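Local coordinates for fatty acid-binding protein homolog (PDB 6I8X) that binds fatty acids inside a beta-barrel and may sequester toxic fatty acids and their peroxidation products, or help maintain the lipid layer of the eggshell, at residues Y130-M135 against S141-Y146; G81-D86 against T109-D114. All blocks are in the same frame, centred on the assembly; numbering follows the deposited sequence.

Contact 1: residues Y130-M135 against S141-Y146; sequences YLVMKM and STSRYY. With VCA (vaccenic acid), chain C.
Tyr146 O takes two contacts from the Tyr130-Leu131 link: Leu131 N donates to it at 2.8 Å in an almost straight bond (175° at the hydrogen), and Tyr130 CA adds a weaker CA-H...O contact at 3.3 Å. Residues 130-135 and 141-146 form the last beta hairpin of the fatty acid-binding protein barrel, and they illustrate how alternation along paired strands gives a barrel two different surfaces. Hydrogen-bonded pairs (Leu131 with Tyr146, Met133 with Arg144, Met135 with Thr142) send their side chains to the interior; the pairs between them face outward.

On the outer side Val132 and Tyr145 lie side by side, Val132 CG2 being 3.8 Å from Tyr145 CE2. Nearby, a bend at the end of the Lys134 chain (chi4 -71°) brings NZ to 3.1 Å from Ser143 OG, a hydrogen bond.

Inside, Tyr146 crosses Met133, with CE1 4.0 Å from Met133 CB, while Leu131 O lies in the ring plane at its edge. The hydroxyl end of the ring lies toward the bound vaccenic acid, whose carboxyl group is hydrogen-bonded to Lys49. Arg144 is held through NH1 by a salt bridge to Asp22; its NH2 meets the ligand at C3, 3.7 Å away. Tyr146 OH stands 2.7 Å from the carboxyl atom O1.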
loop_
_atom_site.group_PDB
_atom_site.type_symbol
_atom_site.label_atom_id
_atom_site.label_comp_id
_atom_site.label_asym_id
_atom_site.label_seq_id
_atom_site.Cartn_x
_atom_site.Cartn_y
_atom_site.Cartn_z
ATOM N N TYR A 130 -10.970 -7.117 -8.413
ATOM C CA TYR A 130 -10.409 -6.784 -7.112
ATOM C C TYR A 130 -8.915 -6.682 -7.076
ATOM O O TYR A 130 -8.215 -7.461 -7.701
ATOM C CB TYR A 130 -10.868 -7.798 -6.025
ATOM C CG TYR A 130 -12.346 -7.720 -5.735
ATOM C CD1 TYR A 130 -13.260 -8.486 -6.458
ATOM C CD2 TYR A 130 -12.844 -6.837 -4.774
ATOM C CE1 TYR A 130 -14.635 -8.356 -6.255
ATOM C CE2 TYR A 130 -14.213 -6.729 -4.530
ATOM C CZ TYR A 130 -15.107 -7.491 -5.277
ATOM O OH TYR A 130 -16.463 -7.357 -5.079
ATOM N N LEU A 131 -8.445 -5.749 -6.256
ATOM C CA LEU A 131 -7.066 -5.595 -5.840
ATOM C C LEU A 131 -7.112 -6.173 -4.404
ATOM O O LEU A 131 -7.920 -5.748 -3.590
ATOM C CB LEU A 131 -6.666 -4.104 -5.822
ATOM C CG LEU A 131 -5.222 -3.780 -5.404
ATOM C CD1 LEU A 131 -4.207 -4.193 -6.494
ATOM C CD2 LEU A 131 -5.096 -2.310 -5.045
ATOM N N VAL A 132 -6.307 -7.177 -4.133
ATOM C CA VAL A 132 -6.219 -7.853 -2.840
ATOM C C VAL A 132 -4.909 -7.406 -2.178
ATOM O O VAL A 132 -3.835 -7.590 -2.743
ATOM C CB VAL A 132 -6.272 -9.401 -3.002
ATOM C CG1 VAL A 132 -6.315 -10.096 -1.643
ATOM C CG2 VAL A 132 -7.452 -9.838 -3.883
ATOM N N MET A 133 -5.015 -6.817 -0.987
ATOM C CA MET A 133 -3.877 -6.409 -0.202
ATOM C C MET A 133 -3.685 -7.424 0.906
ATOM O O MET A 133 -4.588 -7.606 1.708
ATOM C CB MET A 133 -4.073 -5.019 0.382
ATOM C CG MET A 133 -2.809 -4.481 1.029
ATOM S SD MET A 133 -3.251 -3.013 1.949
ATOM C CE MET A 133 -1.687 -2.308 2.203
ATOM N N LYS A 134 -2.504 -8.052 0.971
ATOM C CA LYS A 134 -2.162 -9.067 1.966
ATOM C C LYS A 134 -1.071 -8.575 2.905
ATOM O O LYS A 134 -0.093 -7.946 2.487
ATOM C CB LYS A 134 -1.726 -10.393 1.295
ATOM C CG LYS A 134 -2.830 -11.074 0.503
ATOM C CD LYS A 134 -2.369 -12.408 -0.088
ATOM C CE LYS A 134 -3.389 -13.052 -1.013
ATOM N NZ LYS A 134 -4.585 -13.578 -0.286
ATOM N N MET A 135 -1.243 -8.889 4.195
ATOM C CA MET A 135 -0.324 -8.511 5.267
ATOM C C MET A 135 -0.212 -9.662 6.242
ATOM O O MET A 135 -1.165 -10.425 6.410
ATOM C CB MET A 135 -0.834 -7.270 6.015
ATOM C CG MET A 135 -1.197 -6.145 5.119
ATOM S SD MET A 135 -2.849 -5.565 5.399
ATOM C CE MET A 135 -2.533 -4.296 6.647
ATOM N N SER A 141 -2.131 -13.564 9.467
ATOM C CA SER A 141 -2.370 -13.067 8.100
ATOM C C SER A 141 -3.751 -12.444 7.916
ATOM O O SER A 141 -4.706 -12.841 8.580
ATOM C CB SER A 141 -2.185 -14.186 7.074
ATOM O OG SER A 141 -0.817 -14.526 6.959
ATOM N N THR A 142 -3.846 -11.490 6.976
ATOM C CA THR A 142 -5.068 -10.765 6.619
ATOM C C THR A 142 -5.070 -10.401 5.122
ATOM O O THR A 142 -4.007 -10.205 4.542
ATOM C CB THR A 142 -5.288 -9.539 7.545
ATOM O OG1 THR A 142 -6.560 -8.968 7.243
ATOM C CG2 THR A 142 -4.198 -8.452 7.397
ATOM N N SER A 143 -6.262 -10.351 4.511
ATOM C CA SER A 143 -6.487 -9.959 3.113
ATOM C C SER A 143 -7.565 -8.881 3.122
ATOM O O SER A 143 -8.556 -9.033 3.822
ATOM C CB SER A 143 -6.962 -11.146 2.278
ATOM O OG SER A 143 -5.857 -11.991 2.045
ATOM N N ARG A 144 -7.351 -7.789 2.387
ATOM C CA ARG A 144 -8.278 -6.648 2.287
ATOM C C ARG A 144 -8.584 -6.548 0.807
ATOM O O ARG A 144 -7.656 -6.555 -0.012
ATOM C CB ARG A 144 -7.603 -5.342 2.795
ATOM C CG ARG A 144 -7.067 -5.389 4.236
ATOM C CD ARG A 144 -8.017 -4.714 5.217
ATOM N NE ARG A 144 -7.773 -3.285 5.289
ATOM C CZ ARG A 144 -8.608 -2.390 5.799
ATOM N NH1 ARG A 144 -9.774 -2.771 6.310
ATOM N NH2 ARG A 144 -8.275 -1.112 5.827
ATOM N N TYR A 145 -9.883 -6.487 0.466
ATOM C CA TYR A 145 -10.427 -6.493 -0.896
ATOM C C TYR A 145 -10.901 -5.107 -1.334
ATOM O O TYR A 145 -11.813 -4.557 -0.736
ATOM C CB TYR A 145 -11.535 -7.583 -1.030
ATOM C CG TYR A 145 -11.013 -8.970 -0.694
ATOM C CD1 TYR A 145 -10.936 -9.408 0.626
ATOM C CD2 TYR A 145 -10.515 -9.807 -1.686
ATOM C CE1 TYR A 145 -10.392 -10.648 0.947
ATOM C CE2 TYR A 145 -9.988 -11.060 -1.379
ATOM C CZ TYR A 145 -9.926 -11.474 -0.060
ATOM O OH TYR A 145 -9.413 -12.709 0.252
ATOM N N TYR A 146 -10.275 -4.565 -2.397
ATOM C CA TYR A 146 -10.542 -3.238 -2.996
ATOM C C TYR A 146 -11.077 -3.425 -4.396
ATOM O O TYR A 146 -10.409 -3.992 -5.273
ATOM C CB TYR A 146 -9.250 -2.392 -3.072
ATOM C CG TYR A 146 -8.630 -2.062 -1.738
ATOM C CD1 TYR A 146 -7.868 -3.005 -1.048
ATOM C CD2 TYR A 146 -8.740 -0.784 -1.194
ATOM C CE1 TYR A 146 -7.293 -2.706 0.187
ATOM C CE2 TYR A 146 -8.133 -0.460 0.019
ATOM C CZ TYR A 146 -7.434 -1.435 0.718
ATOM O OH TYR A 146 -6.848 -1.146 1.921
HETATM O O2 VCA C . -3.343 0.813 3.746
HETATM C C1 VCA C . -4.549 0.712 4.257
HETATM O O1 VCA C . -5.530 0.485 3.590
HETATM C C2 VCA C . -4.608 0.893 5.748
HETATM C C3 VCA C . -5.829 1.649 6.265
HETATM C C4 VCA C . -5.653 2.122 7.698
HETATM C C5 VCA C . -6.878 2.753 8.328
HETATM C C6 VCA C . -6.986 4.247 8.101
HETATM C C7 VCA C . -8.312 4.815 8.566
HETATM C C8 VCA C . -8.460 5.108 10.051
HETATM C C9 VCA C . -7.890 6.444 10.485
HETATM C C10 VCA C . -7.941 6.647 12.004
HETATM C C11 VCA C . -6.840 7.517 12.531
HETATM C C12 VCA C . -5.560 7.195 12.595
HETATM C C13 VCA C . -4.950 5.899 12.144
HETATM C C14 VCA C . -3.494 5.721 12.576
HETATM C C15 VCA C . -2.917 4.348 12.266
HETATM C C16 VCA C . -2.929 3.946 10.797
HETATM C C17 VCA C . -2.269 2.605 10.532
HETATM C C18 VCA C . -1.975 2.363 9.075
#

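Contact 2: residues G81-D86 against T109-D114; sequences GEEFQD and THIKVD
Gln85 and Val113 meet as a flat amide crossed by a methyl group, a small example of how side chains on the outside of a beta-barrel can reach one another over an intervening strand. From CB, the Gln85 chain runs straight out: CG is anti to the backbone N (chi1 -168°) and chi2 is fully extended, which carries the terminal group across to residues 109-114. Gln85 CG already grazes Val113 CG2 at 4.0 Å. One atom further on, CD makes the nearest approach, 3.7 Å to the same methyl, which sits almost straight above this carbon. The two ends of the amide flank it, OE1 at 3.8 Å and NE2 at 4.1 Å from Val113 CG2. The methyl therefore rests over the flat of the amide, and NE2 donates to OE1 of Gln93, a bond that would limit rotation of the group beneath the valine.

A second, thinner touch is made by Glu83, another extended chain. Its OE2 comes to 3.9 Å from Ile111 CD1, the two side chains crossing at about a right angle. This is van der Waals contact between a carboxylate oxygen and a methyl, and no hydrogen bond spans the two segments. Their backbones remain well apart, the closest alpha carbons, those of Gln85 and Val113, being 8.5 Å from each other.

The spacing follows from the barrel's strand order. Strand 93-100 lies between strands 84-87 and 105-112, pairing with both through backbone bonds such as Phe84 with Ile96 and Thr109 with Thr97. Glu83 and Gln85 both pack on Lys95 of that middle strand, and Val113 follows directly after the end of strand 105-112.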
loop_
_atom_site.group_PDB
_atom_site.type_symbol
_atom_site.label_atom_id
_atom_site.label_comp_id
_atom_site.label_asym_id
_atom_site.label_seq_id
_atom_site.Cartn_x
_atom_site.Cartn_y
_atom_site.Cartn_z
ATOM N N GLY A 81 11.434 -0.123 -6.950
ATOM C CA GLY A 81 12.749 -0.455 -6.402
ATOM C C GLY A 81 13.515 0.735 -5.852
ATOM O O GLY A 81 14.647 0.580 -5.390
ATOM N N GLU A 82 12.930 1.942 -5.888
ATOM C CA GLU A 82 13.609 3.140 -5.380
ATOM C C GLU A 82 12.954 3.674 -4.092
ATOM O O GLU A 82 11.817 4.158 -4.097
ATOM C CB GLU A 82 13.686 4.209 -6.476
ATOM C CG GLU A 82 14.460 5.451 -6.074
ATOM C CD GLU A 82 14.158 6.637 -6.958
ATOM O OE1 GLU A 82 14.812 6.767 -8.014
ATOM O OE2 GLU A 82 13.253 7.426 -6.606
ATOM N N GLU A 83 13.691 3.573 -2.983
ATOM C CA GLU A 83 13.264 4.015 -1.653
ATOM C C GLU A 83 13.122 5.540 -1.594
ATOM O O GLU A 83 13.962 6.261 -2.136
ATOM C CB GLU A 83 14.279 3.530 -0.596
ATOM C CG GLU A 83 13.833 3.753 0.840
ATOM C CD GLU A 83 14.815 3.291 1.901
ATOM O OE1 GLU A 83 15.813 4.007 2.141
ATOM O OE2 GLU A 83 14.558 2.240 2.530
ATOM N N PHE A 84 12.073 6.016 -0.917
ATOM C CA PHE A 84 11.795 7.433 -0.673
ATOM C C PHE A 84 11.320 7.588 0.777
ATOM O O PHE A 84 10.932 6.607 1.419
ATOM C CB PHE A 84 10.723 7.976 -1.652
ATOM C CG PHE A 84 9.339 7.345 -1.605
ATOM C CD1 PHE A 84 9.045 6.224 -2.368
ATOM C CD2 PHE A 84 8.318 7.924 -0.855
ATOM C CE1 PHE A 84 7.766 5.668 -2.362
ATOM C CE2 PHE A 84 7.036 7.381 -0.853
ATOM C CZ PHE A 84 6.760 6.260 -1.612
ATOM N N GLN A 85 11.364 8.810 1.293
ATOM C CA GLN A 85 10.883 9.109 2.632
ATOM C C GLN A 85 9.647 10.006 2.525
ATOM O O GLN A 85 9.660 10.970 1.758
ATOM C CB GLN A 85 11.970 9.773 3.493
ATOM C CG GLN A 85 11.562 9.809 4.967
ATOM C CD GLN A 85 12.574 10.461 5.866
ATOM O OE1 GLN A 85 13.725 10.013 5.995
ATOM N NE2 GLN A 85 12.127 11.479 6.580
ATOM N N ASP A 86 8.583 9.672 3.274
ATOM C CA ASP A 86 7.336 10.441 3.292
ATOM C C ASP A 86 6.485 10.151 4.522
ATOM O O ASP A 86 6.757 9.212 5.275
ATOM C CB ASP A 86 6.508 10.185 2.019
ATOM C CG ASP A 86 5.620 11.335 1.606
ATOM O OD1 ASP A 86 5.641 12.382 2.291
ATOM O OD2 ASP A 86 4.895 11.188 0.609
ATOM N N THR A 109 6.987 -1.710 1.031
ATOM C CA THR A 109 7.718 -1.889 2.263
ATOM C C THR A 109 7.846 -0.557 2.986
ATOM O O THR A 109 8.210 0.452 2.383
ATOM C CB THR A 109 9.065 -2.569 1.949
ATOM O OG1 THR A 109 8.802 -3.721 1.137
ATOM C CG2 THR A 109 9.846 -2.981 3.222
ATOM N N HIS A 110 7.525 -0.569 4.284
ATOM C CA HIS A 110 7.625 0.581 5.177
ATOM C C HIS A 110 8.639 0.289 6.252
ATOM O O HIS A 110 8.651 -0.803 6.830
ATOM C CB HIS A 110 6.278 0.909 5.840
ATOM C CG HIS A 110 5.234 1.415 4.895
ATOM N ND1 HIS A 110 4.583 2.619 5.122
ATOM C CD2 HIS A 110 4.730 0.855 3.773
ATOM C CE1 HIS A 110 3.727 2.762 4.124
ATOM N NE2 HIS A 110 3.787 1.735 3.282
ATOM N N ILE A 111 9.507 1.268 6.500
ATOM C CA ILE A 111 10.470 1.239 7.588
ATOM C C ILE A 111 10.182 2.514 8.377
ATOM O O ILE A 111 10.186 3.591 7.791
ATOM C CB ILE A 111 11.965 1.159 7.140
ATOM C CG1 ILE A 111 12.244 -0.058 6.222
ATOM C CG2 ILE A 111 12.870 1.138 8.362
ATOM C CD1 ILE A 111 13.670 -0.071 5.540
ATOM N N LYS A 112 9.928 2.405 9.684
ATOM C CA LYS A 112 9.708 3.605 10.497
ATOM C C LYS A 112 11.040 4.352 10.672
ATOM O O LYS A 112 12.072 3.718 10.901
ATOM C CB LYS A 112 9.045 3.260 11.842
ATOM C CG LYS A 112 7.555 3.073 11.706
ATOM C CD LYS A 112 6.913 2.504 12.947
ATOM C CE LYS A 112 5.459 2.177 12.686
ATOM N NZ LYS A 112 4.855 1.390 13.791
ATOM N N VAL A 113 11.027 5.681 10.457
ATOM C CA VAL A 113 12.214 6.530 10.580
ATOM C C VAL A 113 12.682 6.580 12.060
ATOM O O VAL A 113 13.880 6.431 12.341
ATOM C CB VAL A 113 11.987 7.938 9.943
ATOM C CG1 VAL A 113 13.103 8.922 10.316
ATOM C CG2 VAL A 113 11.862 7.834 8.427
ATOM N N ASP A 114 11.723 6.748 12.991
ATOM C CA ASP A 114 11.975 6.825 14.435
ATOM C C ASP A 114 12.127 5.445 15.107
ATOM O O ASP A 114 12.478 5.379 16.286
ATOM C CB ASP A 114 10.899 7.680 15.127
ATOM C CG ASP A 114 10.795 9.103 14.590
ATOM O OD1 ASP A 114 11.853 9.701 14.260
ATOM O OD2 ASP A 114 9.655 9.618 14.495
#

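How the contacts relate
The two contacts show one sheet used in two ways. Contact 1 joins neighbouring strands by direct backbone pairing, whereas contact 2 bridges second neighbours by side chains alone. Their centres are 21 Å apart, on opposite sides of the chain's centre, and their nearest atoms stay about 7 Å from each other without touching. Strand 119-127 lies between them in the sheet, paired with 130-137 on one side and 105-112 on the other. Contact 1 supplies Met133, Arg144 and Tyr146 to the vaccenic acid pocket. Contact 2 is made on the outer surface, although His110 of its second segment turns inward, with NE2 7.2 Å from the ligand's O2.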